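Local atomic coordinates of listeriolysin O (Listeria monocytogenes, PDB entry 4CDB), a protein that binds cholesterol-containing host membranes, changes conformation and inserts into them as an oligomeric pore complex that lyses the cell. Residues 164-173 with 207-217; 261-271 with 302-312. All blocks are in the same frame, centred on the assembly; numbering follows the deposited sequence.

Contact 1. Residues 164-173 with 207-217; sequences AKIDYDDEMA and QEEVISFKQIY. With NA (sodium ion), chain F; NA (sodium ion), chain Q; NA (sodium ion), chain K.
Tyr168 and Phe213 face each other as a non-hydrogen-bonded pair of antiparallel strands, and their rings meet rim against rim, CD1 of Tyr168 lying 3.7 Å from CD1 of Phe213 and each near the other ring's plane. Both rings swing anti to their backbone N (chi1 -180° and -175°), which leaves CE1 of Tyr168 3.5 Å from CG2 of Ile211. On the same face the Tyr168 hydroxyl donates to OD2 of Asp170 over 3.2 Å, from above the carboxylate plane. The carboxylates of Asp170 and Glu209 lie 19° from parallel; their repulsion is probably offset by a sodium ion gripped by both oxygens of Glu209 and also bound by Asp282. SD of Met172 rests 3.7 Å from CB of Glu209.

The face of Asp167, Lys214, Asp169 and Ser212 is mainly polar. One water joins NZ of Lys214 to OD2 of Asp167, a second links NZ to Asp167 O and the Ser212 hydroxyl, and NZ also hydrogen-bonds to OE1 of Gln78. OD1 of Asp169 binds another sodium ion.

The largely helical chain between the strands includes 176-189 and 196-205, thought to form transmembrane β-strands in the pore. In the large antiparallel sheet strand 165-172 pairs with one side of strand 207-222, strand 262-270 with the other; helix 176-183 packs on the face of Asp169 and Ser212, helix 277-286 on that of Met172 and Glu209.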
# COMPACT_ATOMS: atom_id res chain seq x y z
N ALA A 164 9.61 -17.71 9.03
CA ALA A 164 9.70 -16.37 9.59
C ALA A 164 8.31 -15.84 9.91
O ALA A 164 7.33 -16.27 9.31
CB ALA A 164 10.40 -15.45 8.61
N LYS A 165 8.23 -14.93 10.87
CA LYS A 165 6.98 -14.24 11.16
C LYS A 165 6.72 -13.20 10.08
O LYS A 165 7.56 -12.35 9.81
CB LYS A 165 7.06 -13.57 12.54
CG LYS A 165 5.89 -12.65 12.84
CD LYS A 165 6.08 -11.93 14.17
CE LYS A 165 4.97 -10.91 14.40
NZ LYS A 165 5.14 -10.20 15.70
N ILE A 166 5.55 -13.28 9.44
CA ILE A 166 5.22 -12.36 8.35
C ILE A 166 4.45 -11.13 8.82
O ILE A 166 3.37 -11.25 9.41
CB ILE A 166 4.43 -13.06 7.22
CG1 ILE A 166 5.35 -13.94 6.38
CG2 ILE A 166 3.77 -12.04 6.32
CD1 ILE A 166 5.50 -15.35 6.90
N ASP A 167 5.01 -9.96 8.56
CA ASP A 167 4.32 -8.70 8.78
C ASP A 167 4.08 -8.04 7.42
O ASP A 167 5.02 -7.63 6.74
CB ASP A 167 5.15 -7.78 9.68
CG ASP A 167 4.32 -6.69 10.33
OD1 ASP A 167 3.25 -6.35 9.78
OD2 ASP A 167 4.75 -6.17 11.38
N TYR A 168 2.81 -7.96 7.01
CA TYR A 168 2.45 -7.55 5.66
C TYR A 168 1.53 -6.33 5.63
O TYR A 168 0.58 -6.23 6.40
CB TYR A 168 1.78 -8.73 4.94
CG TYR A 168 1.36 -8.45 3.51
CD1 TYR A 168 2.25 -8.60 2.47
CD2 TYR A 168 0.06 -8.04 3.21
CE1 TYR A 168 1.88 -8.35 1.16
CE2 TYR A 168 -0.32 -7.78 1.91
CZ TYR A 168 0.59 -7.94 0.89
OH TYR A 168 0.21 -7.69 -0.41
N ASP A 169 1.83 -5.39 4.72
CA ASP A 169 1.04 -4.17 4.57
C ASP A 169 0.99 -3.74 3.11
O ASP A 169 2.02 -3.69 2.44
CB ASP A 169 1.65 -3.04 5.41
CG ASP A 169 0.92 -2.84 6.73
OD1 ASP A 169 -0.32 -2.99 6.74
OD2 ASP A 169 1.58 -2.54 7.74
N ASP A 170 -0.21 -3.42 2.62
CA ASP A 170 -0.38 -2.95 1.25
C ASP A 170 -1.38 -1.80 1.15
O ASP A 170 -2.30 -1.69 1.96
CB ASP A 170 -0.80 -4.10 0.32
CG ASP A 170 -2.04 -4.84 0.82
OD1 ASP A 170 -2.67 -4.38 1.79
OD2 ASP A 170 -2.39 -5.88 0.21
N GLU A 171 -1.18 -0.94 0.14
CA GLU A 171 -2.04 0.22 -0.08
C GLU A 171 -1.96 0.71 -1.51
O GLU A 171 -0.87 0.81 -2.08
CB GLU A 171 -1.64 1.37 0.85
CG GLU A 171 -2.38 1.43 2.17
CD GLU A 171 -3.85 1.75 2.01
OE1 GLU A 171 -4.22 2.46 1.05
OE2 GLU A 171 -4.65 1.30 2.86
N MET A 172 -3.11 1.03 -2.10
CA MET A 172 -3.12 1.72 -3.38
C MET A 172 -2.63 3.14 -3.14
O MET A 172 -3.19 3.86 -2.31
CB MET A 172 -4.52 1.73 -3.99
CG MET A 172 -5.10 0.35 -4.30
SD MET A 172 -4.08 -0.61 -5.44
CE MET A 172 -4.04 0.48 -6.85
N ALA A 173 -1.57 3.53 -3.83
CA ALA A 173 -0.92 4.82 -3.60
C ALA A 173 -1.70 6.00 -4.18
O ALA A 173 -2.23 5.93 -5.29
CB ALA A 173 0.50 4.80 -4.13
N GLN A 207 -2.25 3.34 -12.23
CA GLN A 207 -2.60 2.90 -10.88
C GLN A 207 -1.41 2.20 -10.24
O GLN A 207 -0.79 1.32 -10.85
CB GLN A 207 -3.81 1.97 -10.90
CG GLN A 207 -5.09 2.62 -11.38
CD GLN A 207 -6.32 1.76 -11.13
OE1 GLN A 207 -6.77 1.61 -9.99
NE2 GLN A 207 -6.86 1.17 -12.19
N GLU A 208 -1.08 2.59 -9.01
CA GLU A 208 0.07 2.01 -8.32
C GLU A 208 -0.27 1.52 -6.91
O GLU A 208 -1.09 2.12 -6.22
CB GLU A 208 1.24 3.01 -8.27
CG GLU A 208 1.75 3.42 -9.64
CD GLU A 208 3.09 4.13 -9.58
OE1 GLU A 208 3.27 4.99 -8.69
OE2 GLU A 208 3.95 3.84 -10.43
N GLU A 209 0.37 0.43 -6.51
CA GLU A 209 0.22 -0.09 -5.15
C GLU A 209 1.58 -0.21 -4.48
O GLU A 209 2.57 -0.59 -5.11
CB GLU A 209 -0.49 -1.44 -5.16
CG GLU A 209 -0.86 -1.95 -3.78
CD GLU A 209 -1.39 -3.38 -3.80
OE1 GLU A 209 -0.99 -4.15 -4.70
OE2 GLU A 209 -2.19 -3.73 -2.91
N VAL A 210 1.63 0.13 -3.19
CA VAL A 210 2.85 0.00 -2.41
C VAL A 210 2.69 -1.11 -1.38
O VAL A 210 1.70 -1.16 -0.64
CB VAL A 210 3.21 1.32 -1.71
CG1 VAL A 210 4.40 1.14 -0.79
CG2 VAL A 210 3.51 2.38 -2.75
N ILE A 211 3.67 -2.01 -1.34
CA ILE A 211 3.62 -3.17 -0.45
C ILE A 211 4.84 -3.21 0.47
O ILE A 211 5.97 -3.01 0.03
CB ILE A 211 3.55 -4.48 -1.26
CG1 ILE A 211 2.31 -4.50 -2.15
CG2 ILE A 211 3.55 -5.69 -0.33
CD1 ILE A 211 2.19 -5.74 -3.00
N SER A 212 4.59 -3.47 1.76
CA SER A 212 5.66 -3.70 2.72
C SER A 212 5.62 -5.15 3.18
O SER A 212 4.65 -5.59 3.80
CB SER A 212 5.52 -2.75 3.91
OG SER A 212 6.61 -2.87 4.80
N PHE A 213 6.67 -5.91 2.88
CA PHE A 213 6.71 -7.33 3.21
C PHE A 213 7.85 -7.64 4.18
O PHE A 213 9.02 -7.66 3.80
CB PHE A 213 6.86 -8.16 1.92
CG PHE A 213 6.78 -9.65 2.14
CD1 PHE A 213 5.58 -10.25 2.49
CD2 PHE A 213 7.90 -10.45 1.97
CE1 PHE A 213 5.50 -11.62 2.68
CE2 PHE A 213 7.83 -11.82 2.16
CZ PHE A 213 6.63 -12.41 2.52
N LYS A 214 7.50 -7.87 5.44
CA LYS A 214 8.50 -8.17 6.47
C LYS A 214 8.57 -9.65 6.79
O LYS A 214 7.55 -10.30 7.05
CB LYS A 214 8.22 -7.38 7.75
CG LYS A 214 8.41 -5.87 7.66
CD LYS A 214 8.35 -5.23 9.04
CE LYS A 214 8.54 -3.72 8.97
NZ LYS A 214 7.41 -3.05 8.27
N GLN A 215 9.79 -10.18 6.77
CA GLN A 215 10.05 -11.54 7.25
C GLN A 215 10.91 -11.46 8.51
O GLN A 215 12.12 -11.25 8.45
CB GLN A 215 10.73 -12.37 6.16
CG GLN A 215 9.83 -12.69 4.98
CD GLN A 215 10.59 -13.16 3.76
OE1 GLN A 215 11.69 -12.68 3.48
NE2 GLN A 215 10.01 -14.09 3.02
N ILE A 216 10.26 -11.62 9.66
CA ILE A 216 10.94 -11.48 10.95
C ILE A 216 11.45 -12.83 11.44
O ILE A 216 10.68 -13.76 11.67
CB ILE A 216 10.01 -10.87 12.01
CG1 ILE A 216 9.41 -9.56 11.49
CG2 ILE A 216 10.75 -10.65 13.32
CD1 ILE A 216 8.28 -9.01 12.34
N TYR A 217 12.77 -12.93 11.61
CA TYR A 217 13.40 -14.18 12.03
C TYR A 217 13.37 -14.33 13.55
O TYR A 217 13.21 -15.44 14.07
CB TYR A 217 14.84 -14.24 11.52
CG TYR A 217 14.95 -14.16 10.02
CD1 TYR A 217 13.97 -14.68 9.20
CD2 TYR A 217 16.05 -13.54 9.42
CE1 TYR A 217 14.07 -14.60 7.82
CE2 TYR A 217 16.16 -13.46 8.05
CZ TYR A 217 15.16 -13.99 7.25
OH TYR A 217 15.27 -13.91 5.88
NA NA F . -1.91 -3.10 4.78
NA NA Q . -1.60 -6.41 -3.55
NA NA K . -5.51 4.41 2.24
O HOH W 1 5.24 -4.79 6.83
O HOH W 2 5.80 -3.17 10.71
O HOH W 3 -2.81 4.35 -7.33

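Contact 2. Residues 261-271 with 302-312; sequences GRQVYLKLSTN and NSSFKAVIYGG. With NA (sodium ion), chain N; NA (sodium ion), chain T.
Backbone bonding joins Gln263, Tyr265, Lys267 and Ser269 to Tyr310, Val308, Lys306 and Ser304 in four antiparallel hydrogen-bonded pairs. The ladder is tight at the Gln263 end, where Tyr310 N lies 2.8 Å from Gln263 O, and slacker at the other, where Ser269 N to Ser304 O is 3.2 Å.

Apolar contacts fill the face of Val264, Leu266 and Leu268. CD2 of Leu266 presses on CB of Ala307 at 3.6 Å, Val264 and Ile309 lie alongside each other, and CD1 of Leu268 touches CB of Phe305. Arg262 runs extended from CG to NE along the end of the partner strand; its guanidinium meets CA of Gly312 at the edge and brings NH2 within 3.7 Å of CG2 of Ile309, while NH1 bonds to Gln215.

Strands 262-270 and 303-310 are adjacent in the large antiparallel sheet of the cytolysin, and the chain between them is largely helical. It includes 274-283 and most of 291-303, which are thought to become transmembrane β-strands in the pore, so the pairing probably borders a region that refolds on insertion; the second reaches into the contact at Asn302 and Ser303.

Aromatic contact lies on the opposite face. CE2 of Tyr265 sits near the plane of the Tyr310 ring, at its edge, and the closest carbons, Tyr265 CD2 and Tyr310 CE2, are 3.8 Å apart. Each hydroxyl binds its own sodium ion, 2.5 Å from OH of Tyr265 and 2.5 Å from OH of Tyr310; Gln78 and Phe183 complete the protein ligands of the first.

Among the polar side chains, Ser304 OG donates a weak bond to Ser269 OG. Thr270 OG1 donates a hydrogen bond to Asn302 O, 3.1 Å away, from above the carbonyl plane, just beyond helix 294-301.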
# COMPACT_ATOMS: atom_id res chain seq x y z
N GLY A 261 15.32 -9.19 10.75
CA GLY A 261 14.99 -10.01 9.60
C GLY A 261 15.18 -9.36 8.25
O GLY A 261 16.10 -8.57 8.04
N ARG A 262 14.29 -9.69 7.32
CA ARG A 262 14.40 -9.27 5.94
C ARG A 262 13.14 -8.52 5.53
O ARG A 262 12.03 -8.94 5.87
CB ARG A 262 14.59 -10.51 5.05
CG ARG A 262 14.63 -10.26 3.56
CD ARG A 262 14.85 -11.57 2.82
NE ARG A 262 14.93 -11.39 1.37
CZ ARG A 262 13.90 -11.53 0.54
NH1 ARG A 262 12.70 -11.85 1.02
NH2 ARG A 262 14.06 -11.35 -0.76
N GLN A 263 13.30 -7.40 4.83
CA GLN A 263 12.14 -6.62 4.42
C GLN A 263 12.16 -6.31 2.93
O GLN A 263 13.19 -5.90 2.38
CB GLN A 263 12.04 -5.32 5.22
CG GLN A 263 10.79 -4.51 4.91
CD GLN A 263 10.62 -3.31 5.83
OE1 GLN A 263 9.51 -2.80 6.01
NE2 GLN A 263 11.72 -2.84 6.40
N VAL A 264 11.02 -6.51 2.28
CA VAL A 264 10.87 -6.23 0.86
C VAL A 264 9.80 -5.16 0.65
O VAL A 264 8.65 -5.35 1.05
CB VAL A 264 10.48 -7.49 0.07
CG1 VAL A 264 10.35 -7.17 -1.41
CG2 VAL A 264 11.49 -8.59 0.29
N TYR A 265 10.19 -4.04 0.05
CA TYR A 265 9.22 -3.02 -0.33
C TYR A 265 8.90 -3.17 -1.82
O TYR A 265 9.80 -3.36 -2.63
CB TYR A 265 9.77 -1.61 -0.06
CG TYR A 265 9.74 -1.21 1.40
CD1 TYR A 265 8.59 -0.70 1.98
CD2 TYR A 265 10.88 -1.33 2.19
CE1 TYR A 265 8.56 -0.33 3.32
CE2 TYR A 265 10.87 -0.95 3.52
CZ TYR A 265 9.71 -0.46 4.08
OH TYR A 265 9.70 -0.09 5.41
N LEU A 266 7.62 -3.08 -2.16
CA LEU A 266 7.18 -3.29 -3.54
C LEU A 266 6.42 -2.10 -4.09
O LEU A 266 5.64 -1.46 -3.38
CB LEU A 266 6.31 -4.55 -3.64
CG LEU A 266 7.01 -5.88 -3.39
CD1 LEU A 266 6.00 -7.02 -3.47
CD2 LEU A 266 8.13 -6.09 -4.39
N LYS A 267 6.64 -1.81 -5.37
CA LYS A 267 5.89 -0.80 -6.09
C LYS A 267 5.26 -1.43 -7.33
O LYS A 267 5.92 -1.56 -8.36
CB LYS A 267 6.79 0.37 -6.48
CG LYS A 267 6.11 1.46 -7.29
CD LYS A 267 6.93 1.78 -8.53
CE LYS A 267 6.75 3.21 -8.98
NZ LYS A 267 7.66 3.54 -10.11
N LEU A 268 4.00 -1.84 -7.21
CA LEU A 268 3.27 -2.41 -8.34
C LEU A 268 2.61 -1.29 -9.13
O LEU A 268 2.03 -0.38 -8.54
CB LEU A 268 2.22 -3.40 -7.84
CG LEU A 268 2.61 -4.88 -7.67
CD1 LEU A 268 3.97 -5.04 -7.01
CD2 LEU A 268 1.54 -5.60 -6.87
N SER A 269 2.70 -1.34 -10.45
CA SER A 269 2.17 -0.27 -11.29
C SER A 269 1.63 -0.78 -12.63
O SER A 269 2.11 -1.77 -13.17
CB SER A 269 3.24 0.79 -11.54
OG SER A 269 4.38 0.24 -12.17
N THR A 270 0.63 -0.08 -13.15
CA THR A 270 0.04 -0.42 -14.44
C THR A 270 -0.67 0.79 -15.05
O THR A 270 -1.06 1.72 -14.34
CB THR A 270 -0.97 -1.57 -14.31
OG1 THR A 270 -1.44 -1.94 -15.62
CG2 THR A 270 -2.16 -1.16 -13.45
N ASN A 271 -0.83 0.77 -16.37
CA ASN A 271 -1.53 1.84 -17.07
C ASN A 271 -3.02 1.54 -17.23
O ASN A 271 -3.77 2.34 -17.77
CB ASN A 271 -0.90 2.08 -18.44
CG ASN A 271 -0.72 0.81 -19.25
OD1 ASN A 271 -1.29 -0.24 -18.91
ND2 ASN A 271 0.06 0.88 -20.31
N ASN A 302 0.26 -6.68 -18.31
CA ASN A 302 0.63 -5.29 -18.59
C ASN A 302 0.96 -4.50 -17.32
O ASN A 302 0.83 -3.28 -17.29
CB ASN A 302 -0.49 -4.59 -19.38
CG ASN A 302 -0.95 -5.41 -20.57
OD1 ASN A 302 -0.37 -5.34 -21.65
ND2 ASN A 302 -2.02 -6.19 -20.38
N SER A 303 1.40 -5.21 -16.28
CA SER A 303 1.80 -4.56 -15.04
C SER A 303 3.26 -4.87 -14.72
O SER A 303 3.75 -5.96 -15.03
CB SER A 303 0.92 -5.02 -13.88
OG SER A 303 -0.45 -4.74 -14.13
N SER A 304 3.95 -3.92 -14.11
CA SER A 304 5.35 -4.10 -13.73
C SER A 304 5.53 -4.00 -12.21
O SER A 304 4.60 -3.63 -11.49
CB SER A 304 6.22 -3.06 -14.42
OG SER A 304 5.84 -1.74 -14.06
N PHE A 305 6.72 -4.33 -11.73
CA PHE A 305 7.02 -4.20 -10.31
C PHE A 305 8.43 -3.68 -10.07
O PHE A 305 9.33 -3.91 -10.88
CB PHE A 305 6.81 -5.54 -9.57
CG PHE A 305 7.93 -6.53 -9.77
CD1 PHE A 305 7.90 -7.42 -10.83
CD2 PHE A 305 9.01 -6.58 -8.90
CE1 PHE A 305 8.92 -8.33 -11.02
CE2 PHE A 305 10.03 -7.49 -9.09
CZ PHE A 305 9.98 -8.37 -10.15
N LYS A 306 8.60 -2.97 -8.97
CA LYS A 306 9.92 -2.55 -8.52
C LYS A 306 10.12 -2.93 -7.06
O LYS A 306 9.25 -2.67 -6.22
CB LYS A 306 10.11 -1.04 -8.72
CG LYS A 306 11.54 -0.56 -8.51
CD LYS A 306 11.69 0.89 -8.91
CE LYS A 306 13.16 1.29 -8.98
NZ LYS A 306 13.32 2.74 -9.29
N ALA A 307 11.24 -3.57 -6.76
CA ALA A 307 11.46 -4.12 -5.43
C ALA A 307 12.72 -3.57 -4.77
O ALA A 307 13.79 -3.53 -5.38
CB ALA A 307 11.52 -5.63 -5.49
N VAL A 308 12.57 -3.13 -3.52
CA VAL A 308 13.71 -2.74 -2.69
C VAL A 308 13.82 -3.72 -1.53
O VAL A 308 12.88 -3.89 -0.76
CB VAL A 308 13.53 -1.32 -2.14
CG1 VAL A 308 14.73 -0.92 -1.29
CG2 VAL A 308 13.34 -0.33 -3.28
N ILE A 309 14.97 -4.38 -1.42
CA ILE A 309 15.15 -5.45 -0.45
C ILE A 309 16.23 -5.13 0.59
O ILE A 309 17.37 -4.83 0.23
CB ILE A 309 15.51 -6.78 -1.16
CG1 ILE A 309 14.57 -7.03 -2.33
CG2 ILE A 309 15.48 -7.94 -0.18
CD1 ILE A 309 14.91 -8.27 -3.14
N TYR A 310 15.87 -5.20 1.87
CA TYR A 310 16.82 -5.01 2.96
C TYR A 310 16.98 -6.29 3.77
O TYR A 310 16.01 -7.01 4.00
CB TYR A 310 16.37 -3.88 3.89
CG TYR A 310 16.08 -2.57 3.20
CD1 TYR A 310 17.05 -1.92 2.45
CD2 TYR A 310 14.84 -1.96 3.32
CE1 TYR A 310 16.79 -0.71 1.83
CE2 TYR A 310 14.56 -0.76 2.70
CZ TYR A 310 15.55 -0.13 1.96
OH TYR A 310 15.28 1.06 1.34
N GLY A 311 18.21 -6.57 4.22
CA GLY A 311 18.48 -7.72 5.06
C GLY A 311 18.27 -9.06 4.37
O GLY A 311 18.03 -10.08 5.03
N GLY A 312 18.35 -9.05 3.04
CA GLY A 312 18.17 -10.27 2.27
C GLY A 312 19.49 -10.93 1.92
O GLY A 312 19.51 -12.01 1.33
NA NA N . 7.57 0.87 6.32
NA NA T . 17.17 2.35 0.29
O HOH W 4 5.94 -0.98 7.06
O HOH W 5 16.09 4.88 -0.88

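Contacts 1 and 2 are two strand pairings of one antiparallel sheet, their centres about 9 Å apart, separated by the pairing of strands 207-222 and 262-270: Gln215 N lies 2.7 Å from Arg262 O, and Glu209 N 2.7 Å from Leu268 O. Contact 2 is the more buried, with mainly apolar side chains on one face, and two tyrosines, lysines and serines on the other; contact 1 is only partly buried and richer in acids, water and sodium. Lys214 and Gln263 bridge the two through a side-chain hydrogen bond, and Gln78 also bonds Lys214 while sharing a sodium ion with Tyr265. Helix 277-286 is shared: it also touches Leu268, Thr270 and Ser303 of contact 2.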